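Local atomic coordinates of putative isochorismatase (Bordetella bronchiseptica, PDB entry 3UAO), a protein that catalyses the hydrolysis of maleamate, an amidohydrolase step in the breakdown of nicotinate (vitamin B3). Residues Leu162-Ala167 / Ala175-Ala180; Met149-Leu154 / Met181-Arg186; Thr76-Ala81 / Val88-Ile93. All blocks are in the same frame, centred on the assembly; numbering follows the deposited sequence.

Interaction 1. Residues Leu162-Ala167 / Ala175-Ala180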
loop_
_atom_site.group_PDB
_atom_site.type_symbol
_atom_site.label_atom_id
_atom_site.label_comp_id
_atom_site.label_asym_id
_atom_site.label_seq_id
_atom_site.Cartn_x
_atom_site.Cartn_y
_atom_site.Cartn_z
ATOM N N LEU A 162 -9.092 12.925 11.237
ATOM C CA LEU A 162 -10.157 11.990 10.985
ATOM C C LEU A 162 -10.778 11.482 12.283
ATOM O O LEU A 162 -10.124 10.861 13.101
ATOM C CB LEU A 162 -9.564 10.799 10.199
ATOM C CG LEU A 162 -10.496 9.666 9.765
ATOM C CD1 LEU A 162 -11.518 10.255 8.764
ATOM C CD2 LEU A 162 -9.739 8.469 9.203
ATOM N N LEU A 163 -12.061 11.729 12.475
ATOM C CA LEU A 163 -12.763 11.197 13.629
ATOM C C LEU A 163 -13.095 9.736 13.303
ATOM O O LEU A 163 -13.495 9.421 12.187
ATOM C CB LEU A 163 -14.026 12.011 13.914
ATOM C CG LEU A 163 -13.854 13.411 14.583
ATOM C CD1 LEU A 163 -13.189 14.451 13.657
ATOM C CD2 LEU A 163 -15.183 13.929 15.093
ATOM N N VAL A 164 -12.878 8.839 14.257
ATOM C CA VAL A 164 -13.216 7.429 14.072
ATOM C C VAL A 164 -14.270 6.932 15.059
ATOM O O VAL A 164 -14.199 7.179 16.252
ATOM C CB VAL A 164 -11.960 6.503 14.181
ATOM C CG1 VAL A 164 -12.375 5.043 13.978
ATOM C CG2 VAL A 164 -10.943 6.892 13.140
ATOM N N ALA A 165 -15.234 6.213 14.508
ATOM C CA ALA A 165 -16.232 5.483 15.236
ATOM C C ALA A 165 -16.296 4.067 14.666
ATOM O O ALA A 165 -15.766 3.819 13.613
ATOM C CB ALA A 165 -17.573 6.155 15.042
ATOM N N GLY A 166 -16.960 3.143 15.365
ATOM C CA GLY A 166 -17.250 1.845 14.826
ATOM C C GLY A 166 -17.018 0.716 15.793
ATOM O O GLY A 166 -16.918 0.917 17.001
ATOM N N ALA A 167 -16.940 -0.497 15.240
ATOM C CA ALA A 167 -16.700 -1.707 16.022
ATOM C C ALA A 167 -15.732 -2.566 15.212
ATOM O O ALA A 167 -15.638 -2.352 14.016
ATOM C CB ALA A 167 -17.988 -2.444 16.235
ATOM N N ALA A 175 -7.227 -1.240 14.251
ATOM C CA ALA A 175 -6.431 -1.464 13.035
ATOM C C ALA A 175 -6.549 -0.233 12.165
ATOM O O ALA A 175 -5.578 0.236 11.632
ATOM C CB ALA A 175 -6.913 -2.717 12.278
ATOM N N SER A 176 -7.758 0.285 12.034
ATOM C CA SER A 176 -8.025 1.425 11.218
ATOM C C SER A 176 -7.386 2.733 11.754
ATOM O O SER A 176 -7.043 3.631 10.970
ATOM C CB SER A 176 -9.535 1.610 11.102
ATOM O OG SER A 176 -10.136 0.546 10.423
ATOM N N VAL A 177 -7.275 2.851 13.069
ATOM C CA VAL A 177 -6.709 4.035 13.693
ATOM C C VAL A 177 -5.185 4.101 13.538
ATOM O O VAL A 177 -4.610 5.133 13.195
ATOM C CB VAL A 177 -7.124 4.065 15.175
ATOM C CG1 VAL A 177 -6.111 4.855 16.044
ATOM C CG2 VAL A 177 -8.566 4.593 15.305
ATOM N N VAL A 178 -4.528 2.981 13.788
ATOM C CA VAL A 178 -3.108 2.866 13.563
ATOM C C VAL A 178 -2.803 3.128 12.085
ATOM O O VAL A 178 -1.815 3.774 11.764
ATOM C CB VAL A 178 -2.619 1.472 13.975
ATOM C CG1 VAL A 178 -1.194 1.195 13.437
ATOM C CG2 VAL A 178 -2.678 1.337 15.514
ATOM N N ASP A 179 -3.656 2.644 11.183
ATOM C CA ASP A 179 -3.411 2.916 9.743
ATOM C C ASP A 179 -3.519 4.371 9.374
ATOM O O ASP A 179 -2.708 4.896 8.539
ATOM C CB ASP A 179 -4.306 2.075 8.821
ATOM C CG ASP A 179 -3.667 0.694 8.455
ATOM O OD1 ASP A 179 -2.445 0.525 8.607
ATOM O OD2 ASP A 179 -4.386 -0.205 7.958
ATOM N N ALA A 180 -4.510 5.023 9.989
ATOM C CA ALA A 180 -4.849 6.392 9.691
ATOM C C ALA A 180 -3.689 7.233 10.073
ATOM O O ALA A 180 -3.246 8.109 9.358
ATOM C CB ALA A 180 -6.089 6.799 10.476
#
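S176 OG, on the helix beside the V164–V177 contact, is held by two partners: the backbone O of the modified S-hydroxycysteine at position 172, one turn back, and the backbone N of A144. The second bond ties the start of helix 174-182 to the loop at A144, and the two together fix the serine side chain, which leaves the helix on the side of the strand. The oxidised state of residue 172 is consistent with a reactive thiol.

The direct meeting of strand and helix is apolar and depends on two pairs. V177 sends its CG2 methyl against the branch of V164, almost equally far from three of its carbons: CG2 of V164 is 4.0 Å from V177 CG2, and CB and CG1 of V164 are each 4.1 Å from it. One methyl is thus seated on a whole isopropyl group. V164 has CG1 anti to the backbone N (chi1 -180°), which turns CG2 to the side of the backbone N; both methyls then reach the valine of the helix. Three residues further along the helix, A180 CB lies 4.2 Å from CD2 of L162, two residues earlier on the strand, a light methyl-to-methyl touch. The helix turn joining the two contacts is an ordinary one, with A180 N bonded to S176 O at 3.1 Å.

Strand 161-167 lies in the middle of the parallel sheet, between strands 45-50 and 186-195. Helix 174-182 is the connection of a beta-alpha-beta crossover from strand 161-167 to strand 186-195, V177 also touching V189 there. A165 and A167 meet helix 67-84 on the other face of the sheet, and A175 and V178 pack against a second subunit.

Interaction 2. Residues Met149-Leu154 / Met181-Arg186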
loop_
_atom_site.group_PDB
_atom_site.type_symbol
_atom_site.label_atom_id
_atom_site.label_comp_id
_atom_site.label_asym_id
_atom_site.label_seq_id
_atom_site.Cartn_x
_atom_site.Cartn_y
_atom_site.Cartn_z
ATOM N N MET A 149 -9.105 2.092 -1.004
ATOM C CA MET A 149 -8.756 3.415 -1.502
ATOM C C MET A 149 -8.970 4.507 -0.478
ATOM O O MET A 149 -8.932 5.693 -0.831
ATOM C CB MET A 149 -9.576 3.710 -2.764
ATOM C CG MET A 149 -9.152 2.900 -3.969
ATOM S SD MET A 149 -7.673 3.598 -4.713
ATOM C CE MET A 149 -8.275 5.107 -5.436
ATOM N N LEU A 150 -9.123 4.139 0.805
ATOM C CA LEU A 150 -9.447 5.146 1.842
ATOM C C LEU A 150 -8.377 6.238 1.913
ATOM O O LEU A 150 -8.722 7.428 1.873
ATOM C CB LEU A 150 -9.712 4.540 3.223
ATOM C CG LEU A 150 -10.346 5.512 4.227
ATOM C CD1 LEU A 150 -11.513 6.238 3.647
ATOM C CD2 LEU A 150 -10.810 4.822 5.544
ATOM N N ALA A 151 -7.096 5.855 1.997
ATOM C CA ALA A 151 -6.048 6.868 2.152
ATOM C C ALA A 151 -6.177 7.894 1.031
ATOM O O ALA A 151 -6.122 9.075 1.265
ATOM C CB ALA A 151 -4.675 6.267 2.137
ATOM N N ALA A 152 -6.334 7.431 -0.193
ATOM C CA ALA A 152 -6.301 8.338 -1.341
ATOM C C ALA A 152 -7.600 9.172 -1.428
ATOM O O ALA A 152 -7.574 10.347 -1.836
ATOM C CB ALA A 152 -6.039 7.558 -2.630
ATOM N N TRP A 153 -8.723 8.584 -0.989
ATOM C CA TRP A 153 -10.002 9.293 -0.929
ATOM C C TRP A 153 -9.887 10.460 0.005
ATOM O O TRP A 153 -10.358 11.565 -0.297
ATOM C CB TRP A 153 -11.092 8.350 -0.463
ATOM C CG TRP A 153 -12.468 8.870 -0.608
ATOM C CD1 TRP A 153 -13.245 8.806 -1.700
ATOM C CD2 TRP A 153 -13.241 9.500 0.399
ATOM N NE1 TRP A 153 -14.470 9.380 -1.458
ATOM C CE2 TRP A 153 -14.489 9.815 -0.165
ATOM C CE3 TRP A 153 -13.001 9.842 1.729
ATOM C CZ2 TRP A 153 -15.486 10.461 0.551
ATOM C CZ3 TRP A 153 -13.997 10.478 2.438
ATOM C CH2 TRP A 153 -15.221 10.775 1.845
ATOM N N LEU A 154 -9.240 10.232 1.148
ATOM C CA LEU A 154 -9.045 11.268 2.160
ATOM C C LEU A 154 -8.011 12.318 1.703
ATOM O O LEU A 154 -8.246 13.522 1.821
ATOM C CB LEU A 154 -8.644 10.646 3.504
ATOM C CG LEU A 154 -9.689 9.750 4.165
ATOM C CD1 LEU A 154 -9.064 8.925 5.331
ATOM C CD2 LEU A 154 -10.907 10.532 4.662
ATOM N N MET A 181 -3.188 6.946 11.248
ATOM C CA MET A 181 -1.997 7.601 11.764
ATOM C C MET A 181 -0.851 7.382 10.774
ATOM O O MET A 181 -0.209 8.323 10.307
ATOM C CB MET A 181 -1.601 7.013 13.122
ATOM C CG MET A 181 -0.496 7.819 13.728
ATOM S SD MET A 181 0.335 6.907 15.006
ATOM C CE MET A 181 1.209 5.691 14.021
ATOM N N SER A 182 -0.610 6.127 10.483
ATOM C CA SER A 182 0.454 5.780 9.604
ATOM C C SER A 182 0.325 6.513 8.245
ATOM O O SER A 182 1.283 7.086 7.786
ATOM C CB SER A 182 0.517 4.272 9.464
ATOM O OG SER A 182 0.631 3.650 10.738
ATOM N N ALA A 183 -0.870 6.584 7.686
ATOM C CA ALA A 183 -1.135 7.270 6.418
ATOM C C ALA A 183 -1.004 8.801 6.430
ATOM O O ALA A 183 -1.155 9.432 5.389
ATOM C CB ALA A 183 -2.509 6.879 5.915
ATOM N N GLY A 184 -0.730 9.417 7.581
ATOM C CA GLY A 184 -0.624 10.865 7.664
ATOM C C GLY A 184 -1.792 11.671 8.205
ATOM O O GLY A 184 -1.758 12.900 8.143
ATOM N N PHE A 185 -2.810 11.013 8.768
ATOM C CA PHE A 185 -3.989 11.706 9.339
ATOM C C PHE A 185 -3.961 11.715 10.875
ATOM O O PHE A 185 -3.531 10.775 11.510
ATOM C CB PHE A 185 -5.296 11.082 8.803
ATOM C CG PHE A 185 -5.286 10.874 7.299
ATOM C CD1 PHE A 185 -5.455 11.929 6.434
ATOM C CD2 PHE A 185 -5.068 9.642 6.768
ATOM C CE1 PHE A 185 -5.394 11.783 5.055
ATOM C CE2 PHE A 185 -5.041 9.465 5.375
ATOM C CZ PHE A 185 -5.201 10.554 4.523
ATOM N N ARG A 186 -4.457 12.772 11.492
ATOM C CA ARG A 186 -4.522 12.826 12.964
ATOM C C ARG A 186 -5.791 12.090 13.310
ATOM O O ARG A 186 -6.873 12.585 12.947
ATOM C CB ARG A 186 -4.581 14.272 13.441
ATOM C CG ARG A 186 -3.297 15.042 13.110
ATOM C CD ARG A 186 -3.504 16.536 13.021
ATOM N NE ARG A 186 -2.288 17.199 12.585
ATOM C CZ ARG A 186 -1.457 17.876 13.373
ATOM N NH1 ARG A 186 -1.681 18.045 14.668
ATOM N NH2 ARG A 186 -0.381 18.425 12.850
#
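F185 lays its ring against L154, which reaches over one face of it. The leucine CD1 methyl sits 4.3 Å from the centroid of the F185 ring and only 17° off the ring normal, a CH-pi contact displaced somewhat toward the CE2 rim. Lower on the same side chain, L154 CB presses on the far end of the ring, 3.6 Å from F185 CZ, with CE1 of F185 scarcely farther from it at 3.8 Å. L154 holds CG anti to its carbonyl carbon (chi1 -64°), which, with the CB placed by the helix backbone, helps carry the CD1 branch over the ring. At the edge of the ring, near its plane, lies the carbonyl oxygen of A151, 3.7 Å from F185 CZ. Thus the ring end is bordered by residues three apart on the helix.

F185 gets its place from the way helix 174-182 stops. G184 takes a positive phi of 101° and the chain closes with a Schellman motif, G184 N bonding to M181 O at 3.0 Å; the turn releases the chain toward strand 186-195 with F185 pointed at helix 150-156. Just before the glycine, A183 meets A151 with its methyl, CB to CB 4.4 Å, and it is here that the backbones of the two segments approach most nearly.

L154 also packs on L162 of the central sheet, while W153, on another side of helix 150-156, stacks with Y135 and gives its NE1 to A100 O of the fourth subunit. Other copies of the protein come up to the contact as well: A183 packs on Y146 of the second subunit, and F185 on A155 of the third.

Interaction 3. Residues Thr76-Ala81 / Val88-Ile93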
loop_
_atom_site.group_PDB
_atom_site.type_symbol
_atom_site.label_atom_id
_atom_site.label_comp_id
_atom_site.label_asym_id
_atom_site.label_seq_id
_atom_site.Cartn_x
_atom_site.Cartn_y
_atom_site.Cartn_z
ATOM N N THR A 76 -25.194 11.293 16.364
ATOM C CA THR A 76 -25.011 12.724 16.613
ATOM C C THR A 76 -23.759 13.242 15.905
ATOM O O THR A 76 -23.725 14.385 15.437
ATOM C CB THR A 76 -24.910 13.050 18.135
ATOM O OG1 THR A 76 -25.990 12.437 18.832
ATOM C CG2 THR A 76 -24.963 14.550 18.378
ATOM N N VAL A 77 -22.751 12.386 15.788
ATOM C CA VAL A 77 -21.523 12.750 15.103
ATOM C C VAL A 77 -21.682 12.829 13.597
ATOM O O VAL A 77 -21.221 13.794 12.981
ATOM C CB VAL A 77 -20.388 11.814 15.455
ATOM C CG1 VAL A 77 -19.139 12.180 14.668
ATOM C CG2 VAL A 77 -20.124 11.908 16.944
ATOM N N LEU A 78 -22.332 11.810 13.023
ATOM C CA LEU A 78 -22.655 11.748 11.613
ATOM C C LEU A 78 -23.514 12.967 11.181
ATOM O O LEU A 78 -23.191 13.655 10.201
ATOM C CB LEU A 78 -23.378 10.418 11.319
ATOM C CG LEU A 78 -23.779 10.164 9.874
ATOM C CD1 LEU A 78 -22.523 10.269 9.034
ATOM C CD2 LEU A 78 -24.484 8.827 9.662
ATOM N N ALA A 79 -24.581 13.248 11.921
ATOM C CA ALA A 79 -25.390 14.437 11.651
ATOM C C ALA A 79 -24.512 15.692 11.746
ATOM O O ALA A 79 -24.521 16.535 10.834
ATOM C CB ALA A 79 -26.616 14.522 12.596
ATOM N N ALA A 80 -23.717 15.806 12.799
ATOM C CA ALA A 80 -22.863 16.986 12.942
ATOM C C ALA A 80 -21.833 17.067 11.797
ATOM O O ALA A 80 -21.551 18.153 11.281
ATOM C CB ALA A 80 -22.186 17.004 14.309
ATOM N N ALA A 81 -21.289 15.916 11.397
ATOM C CA ALA A 81 -20.409 15.827 10.216
ATOM C C ALA A 81 -21.123 16.370 8.978
ATOM O O ALA A 81 -20.557 17.149 8.225
ATOM C CB ALA A 81 -19.966 14.396 9.976
ATOM N N VAL A 88 -17.130 12.199 4.677
ATOM C CA VAL A 88 -17.614 11.072 5.488
ATOM C C VAL A 88 -17.460 9.732 4.745
ATOM O O VAL A 88 -17.821 9.633 3.572
ATOM C CB VAL A 88 -19.067 11.269 5.944
ATOM C CG1 VAL A 88 -19.529 10.089 6.847
ATOM C CG2 VAL A 88 -19.191 12.562 6.693
ATOM N N ALA A 89 -16.889 8.740 5.452
ATOM C CA ALA A 89 -16.577 7.424 4.896
ATOM C C ALA A 89 -17.084 6.347 5.835
ATOM O O ALA A 89 -16.954 6.455 7.034
ATOM C CB ALA A 89 -15.084 7.264 4.678
ATOM N N HIS A 90 -17.700 5.331 5.266
ATOM C CA HIS A 90 -18.203 4.193 6.005
ATOM C C HIS A 90 -17.475 2.948 5.486
ATOM O O HIS A 90 -17.157 2.853 4.308
ATOM C CB HIS A 90 -19.709 4.031 5.748
ATOM C CG HIS A 90 -20.503 5.290 5.927
ATOM N ND1 HIS A 90 -21.320 5.504 7.014
ATOM C CD2 HIS A 90 -20.598 6.402 5.159
ATOM C CE1 HIS A 90 -21.898 6.693 6.900
ATOM N NE2 HIS A 90 -21.476 7.257 5.782
ATOM N N SER A 91 -17.215 2.003 6.371
ATOM C CA SER A 91 -16.541 0.788 6.003
ATOM C C SER A 91 -17.513 -0.369 6.244
ATOM O O SER A 91 -18.408 -0.313 7.091
ATOM C CB SER A 91 -15.240 0.628 6.830
ATOM O OG SER A 91 -15.415 -0.218 7.951
ATOM N N ARG A 92 -17.317 -1.426 5.480
ATOM C CA ARG A 92 -18.104 -2.655 5.603
ATOM C C ARG A 92 -17.146 -3.775 5.294
ATOM O O ARG A 92 -16.317 -3.599 4.408
ATOM C CB ARG A 92 -19.217 -2.711 4.541
ATOM C CG ARG A 92 -20.294 -1.645 4.650
ATOM C CD ARG A 92 -21.236 -1.697 3.472
ATOM N NE ARG A 92 -21.781 -3.049 3.339
ATOM C CZ ARG A 92 -22.197 -3.619 2.210
ATOM N NH1 ARG A 92 -22.174 -2.978 1.054
ATOM N NH2 ARG A 92 -22.624 -4.857 2.255
ATOM N N ILE A 93 -17.211 -4.892 6.031
ATOM C CA ILE A 93 -16.494 -6.101 5.644
ATOM C C ILE A 93 -17.351 -6.785 4.611
ATOM O O ILE A 93 -18.574 -6.956 4.806
ATOM C CB ILE A 93 -16.168 -7.006 6.835
ATOM C CG1 ILE A 93 -15.148 -6.313 7.745
ATOM C CG2 ILE A 93 -15.514 -8.341 6.398
ATOM C CD1 ILE A 93 -14.846 -7.052 9.073
#
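H90 presents its imidazole ring obliquely to L78, whose CD1 methyl comes to 4.2 Å from H90 CE1; I124 also touches this side chain. The neighbouring ring atom NE2 is hydrogen-bonded to E134 OE1, which limits rotation of the imidazole and satisfies that nitrogen within the buried interior.

The same CD1 of L78 makes the closer contact with V88, 3.7 Å from its CG1. The leucine begins off to one side of the strand, and with CG anti to the backbone N (chi1 -179°) its end swings in, meeting V88 at about a right angle. V88 serves two residues of the helix with its two branches: CG1 goes to L78, and CG2 lies 3.8 Å from the CB of A81, three residues further on.

The axes of helix segment 76-81 and strand segment 88-93 come within 10.5 Å of each other, with 143° between their N-to-C directions. Helix 67-84 links strand 45-50 to strand 87-93 as a beta-alpha-beta crossover, and V77 and A81 rest on L47 of the first of these. V77 and A80 meet helix 219-224, while strand 87-93 lies between strands 45-50 and 135-139.

In the fold
Along the chain interaction 3 comes first; interaction 1 is then nested within the loop closed by interaction 2. Interactions 1 and 2, with centres 10 Å apart, share helix 174-182 and are joined by probable backbone hydrogen bonds, L162 N to R186 O at 2.8 Å and A180 O to F185 N at 3.0 Å. Interaction 3 has its centre 12 Å from that of interaction 1 and 16 Å from that of interaction 2, which it meets through W153 and L150 on strand 87-93. Helix 67-84 packs on one face of the parallel sheet, helices 150-156 and 174-182 on the other, giving the three-layered, Rossmann-like core whose latter side also takes part in subunit assembly.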